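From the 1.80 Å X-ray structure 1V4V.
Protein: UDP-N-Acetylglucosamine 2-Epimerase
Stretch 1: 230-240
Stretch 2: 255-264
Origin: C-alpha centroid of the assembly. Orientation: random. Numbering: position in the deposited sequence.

Stretch 1 230-240: HLTFVYPVHLN
Stretch 2 255-264: RNFVLLDPLE

Phe233 (chi1 m) lays its CB over the face of the flat Phe257 ring, 3.6 Å from the centroid; the two ring planes lie 24° apart but slid, so they barely overlap. Phe257 reaches this position with chi1 at -120°, between wells. Tyr235 (t) brings CB to the edge of that ring, 3.9 Å from Phe257 CE2, and equally near Leu259 CD2 (Leu259 m,t). Tyr235 can be buried, like Phe233, Val234, Pro236 and Phe257, because its OH is hydrogen-bonded elsewhere in the structure. On the other face, Val234 CG1 (t) meets Leu260 CD1 (m,t) at 3.7 Å, and Pro236 CG meets Leu263 CD1 at 3.7 Å. The two stretches together bury 782 Å².

Strands 232-236 and 257-260 run parallel at 17°, axes 4.5 Å apart, pairing Phe233 with Phe257 through Pro236 with Leu260. Most strand residues have phi -79 to -126°, psi 101 to 134°; Leu260 is -124/170. Backbone hydrogen bonds join the strands: Phe233 N to Asn256 O (2.8 Å), Val258 N to Phe233 O (2.8 Å), Tyr235 N to Val258 O (2.9 Å), Leu260 N to Tyr235 O (2.9 Å) and Val237 N to Leu260 O (2.7 Å). Pro236 lacks an amide hydrogen, but its N faces away from stretch 2, where this ladder needs no donor. At the polar edge, Asn256 (chi1 p, phi/psi -103/24) points toward stretch 1, and its ND2 donates to Leu231 O at 3.0 Å.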

# COMPACT_ATOMS: atom_id res chain seq x y z
N HIS A 230 11.09 37.49 41.66
CA HIS A 230 10.92 36.21 42.35
C HIS A 230 10.82 35.01 41.42
O HIS A 230 10.74 33.87 41.88
CB HIS A 230 9.68 36.25 43.25
CG HIS A 230 9.77 37.26 44.35
ND1 HIS A 230 10.86 37.34 45.20
CD2 HIS A 230 8.92 38.23 44.75
CE1 HIS A 230 10.66 38.30 46.07
NE2 HIS A 230 9.49 38.86 45.82
N LEU A 231 10.81 35.26 40.12
CA LEU A 231 10.75 34.18 39.14
C LEU A 231 12.11 34.00 38.50
O LEU A 231 12.87 34.96 38.36
CB LEU A 231 9.75 34.52 38.02
CG LEU A 231 8.31 34.84 38.41
CD1 LEU A 231 7.48 35.05 37.14
CD2 LEU A 231 7.74 33.71 39.24
N THR A 232 12.43 32.77 38.11
CA THR A 232 13.69 32.51 37.45
C THR A 232 13.40 32.11 36.02
O THR A 232 12.65 31.16 35.78
CB THR A 232 14.47 31.40 38.13
OG1 THR A 232 14.82 31.82 39.46
CG2 THR A 232 15.75 31.09 37.35
N PHE A 233 13.97 32.85 35.07
CA PHE A 233 13.77 32.59 33.65
C PHE A 233 14.90 31.72 33.13
O PHE A 233 16.06 32.14 33.11
CB PHE A 233 13.69 33.92 32.89
CG PHE A 233 12.52 34.78 33.31
CD1 PHE A 233 12.54 35.46 34.53
CD2 PHE A 233 11.37 34.85 32.52
CE1 PHE A 233 11.44 36.19 34.97
CE2 PHE A 233 10.25 35.57 32.95
CZ PHE A 233 10.28 36.25 34.17
N VAL A 234 14.55 30.50 32.71
CA VAL A 234 15.54 29.54 32.21
C VAL A 234 15.47 29.46 30.70
O VAL A 234 14.45 29.09 30.12
CB VAL A 234 15.31 28.16 32.84
CG1 VAL A 234 16.42 27.21 32.42
CG2 VAL A 234 15.25 28.30 34.36
N TYR A 235 16.60 29.79 30.07
CA TYR A 235 16.71 29.85 28.63
C TYR A 235 17.84 29.01 28.02
O TYR A 235 19.00 29.41 28.05
CB TYR A 235 16.88 31.33 28.26
CG TYR A 235 16.99 31.69 26.79
CD1 TYR A 235 16.77 30.76 25.78
CD2 TYR A 235 17.28 33.01 26.42
CE1 TYR A 235 16.83 31.13 24.43
CE2 TYR A 235 17.35 33.39 25.08
CZ TYR A 235 17.13 32.45 24.09
OH TYR A 235 17.17 32.84 22.78
N PRO A 236 17.51 27.82 27.47
CA PRO A 236 18.54 26.98 26.85
C PRO A 236 18.76 27.61 25.48
O PRO A 236 17.93 27.46 24.58
CB PRO A 236 17.86 25.61 26.74
CG PRO A 236 16.79 25.66 27.82
CD PRO A 236 16.27 27.06 27.67
N VAL A 237 19.86 28.34 25.32
CA VAL A 237 20.14 29.03 24.06
C VAL A 237 20.78 28.16 22.99
O VAL A 237 21.76 27.46 23.25
CB VAL A 237 21.06 30.25 24.31
CG1 VAL A 237 21.14 31.11 23.05
CG2 VAL A 237 20.54 31.05 25.48
N HIS A 238 20.24 28.20 21.77
CA HIS A 238 20.81 27.42 20.69
C HIS A 238 22.27 27.81 20.43
O HIS A 238 22.68 28.94 20.69
CB HIS A 238 19.98 27.57 19.41
CG HIS A 238 18.78 26.67 19.37
ND1 HIS A 238 17.68 26.87 20.18
CD2 HIS A 238 18.53 25.55 18.66
CE1 HIS A 238 16.80 25.90 19.97
NE2 HIS A 238 17.29 25.09 19.06
N LEU A 239 23.05 26.85 19.92
CA LEU A 239 24.47 27.06 19.66
C LEU A 239 24.83 28.05 18.55
O LEU A 239 25.93 28.61 18.55
CB LEU A 239 25.14 25.72 19.36
CG LEU A 239 25.17 24.72 20.52
CD1 LEU A 239 25.70 23.39 20.04
CD2 LEU A 239 26.03 25.28 21.64
N ASN A 240 23.91 28.27 17.62
CA ASN A 240 24.17 29.20 16.52
C ASN A 240 24.76 30.51 17.02
O ASN A 240 24.13 31.24 17.79
CB ASN A 240 22.87 29.49 15.76
CG ASN A 240 22.11 28.23 15.40
OD1 ASN A 240 21.62 27.51 16.28
ND2 ASN A 240 22.00 27.95 14.11
N ARG A 255 20.31 39.05 36.76
CA ARG A 255 20.19 38.26 37.98
C ARG A 255 19.33 37.00 37.94
O ARG A 255 19.77 35.93 38.36
CB ARG A 255 19.72 39.16 39.12
CG ARG A 255 20.16 38.73 40.50
CD ARG A 255 19.57 39.64 41.57
NE ARG A 255 19.65 41.06 41.21
CZ ARG A 255 20.77 41.77 41.15
NH1 ARG A 255 21.94 41.21 41.44
NH2 ARG A 255 20.73 43.05 40.81
N ASN A 256 18.09 37.13 37.46
CA ASN A 256 17.19 35.98 37.44
C ASN A 256 16.99 35.28 36.09
O ASN A 256 15.97 34.62 35.87
CB ASN A 256 15.84 36.36 38.06
CG ASN A 256 15.17 37.52 37.35
OD1 ASN A 256 15.84 38.35 36.73
ND2 ASN A 256 13.85 37.60 37.47
N PHE A 257 17.96 35.43 35.20
CA PHE A 257 17.92 34.74 33.93
C PHE A 257 19.06 33.71 33.99
O PHE A 257 20.17 34.03 34.43
CB PHE A 257 18.18 35.69 32.75
CG PHE A 257 17.04 35.73 31.76
CD1 PHE A 257 16.12 36.78 31.78
CD2 PHE A 257 16.88 34.72 30.81
CE1 PHE A 257 15.06 36.83 30.88
CE2 PHE A 257 15.82 34.76 29.90
CZ PHE A 257 14.91 35.81 29.93
N VAL A 258 18.76 32.48 33.59
CA VAL A 258 19.77 31.43 33.57
C VAL A 258 19.91 30.97 32.13
O VAL A 258 18.96 30.44 31.54
CB VAL A 258 19.35 30.21 34.43
CG1 VAL A 258 20.39 29.10 34.28
CG2 VAL A 258 19.22 30.61 35.89
N LEU A 259 21.08 31.19 31.54
CA LEU A 259 21.31 30.77 30.16
C LEU A 259 22.01 29.41 30.15
O LEU A 259 23.05 29.23 30.79
CB LEU A 259 22.15 31.81 29.42
CG LEU A 259 21.65 33.26 29.47
CD1 LEU A 259 22.47 34.10 28.50
CD2 LEU A 259 20.17 33.32 29.09
N LEU A 260 21.42 28.46 29.44
CA LEU A 260 21.98 27.12 29.35
C LEU A 260 22.21 26.71 27.91
O LEU A 260 21.78 27.40 26.98
CB LEU A 260 21.01 26.12 29.99
CG LEU A 260 20.59 26.36 31.44
CD1 LEU A 260 19.54 25.34 31.84
CD2 LEU A 260 21.81 26.28 32.35
N ASP A 261 22.91 25.59 27.73
CA ASP A 261 23.16 25.05 26.41
C ASP A 261 21.93 24.19 26.12
O ASP A 261 21.20 23.83 27.04
CB ASP A 261 24.42 24.17 26.40
CG ASP A 261 25.70 24.99 26.37
OD1 ASP A 261 26.78 24.39 26.58
OD2 ASP A 261 25.64 26.21 26.12
N PRO A 262 21.68 23.87 24.84
CA PRO A 262 20.53 23.04 24.48
C PRO A 262 20.39 21.80 25.36
O PRO A 262 21.37 21.11 25.64
CB PRO A 262 20.80 22.71 23.02
CG PRO A 262 21.44 23.97 22.53
CD PRO A 262 22.42 24.29 23.64
N LEU A 263 19.16 21.52 25.79
CA LEU A 263 18.89 20.38 26.66
C LEU A 263 18.42 19.15 25.89
O LEU A 263 17.99 19.24 24.74
CB LEU A 263 17.81 20.75 27.69
CG LEU A 263 18.08 21.95 28.60
CD1 LEU A 263 16.82 22.27 29.40
CD2 LEU A 263 19.24 21.66 29.53
N GLU A 264 18.51 17.99 26.53
CA GLU A 264 18.08 16.74 25.91
C GLU A 264 16.56 16.68 26.04
O GLU A 264 15.98 17.36 26.89
CB GLU A 264 18.72 15.54 26.62
CG GLU A 264 20.24 15.58 26.64
CD GLU A 264 20.86 14.29 27.14
OE1 GLU A 264 20.67 13.25 26.47
OE2 GLU A 264 21.53 14.31 28.19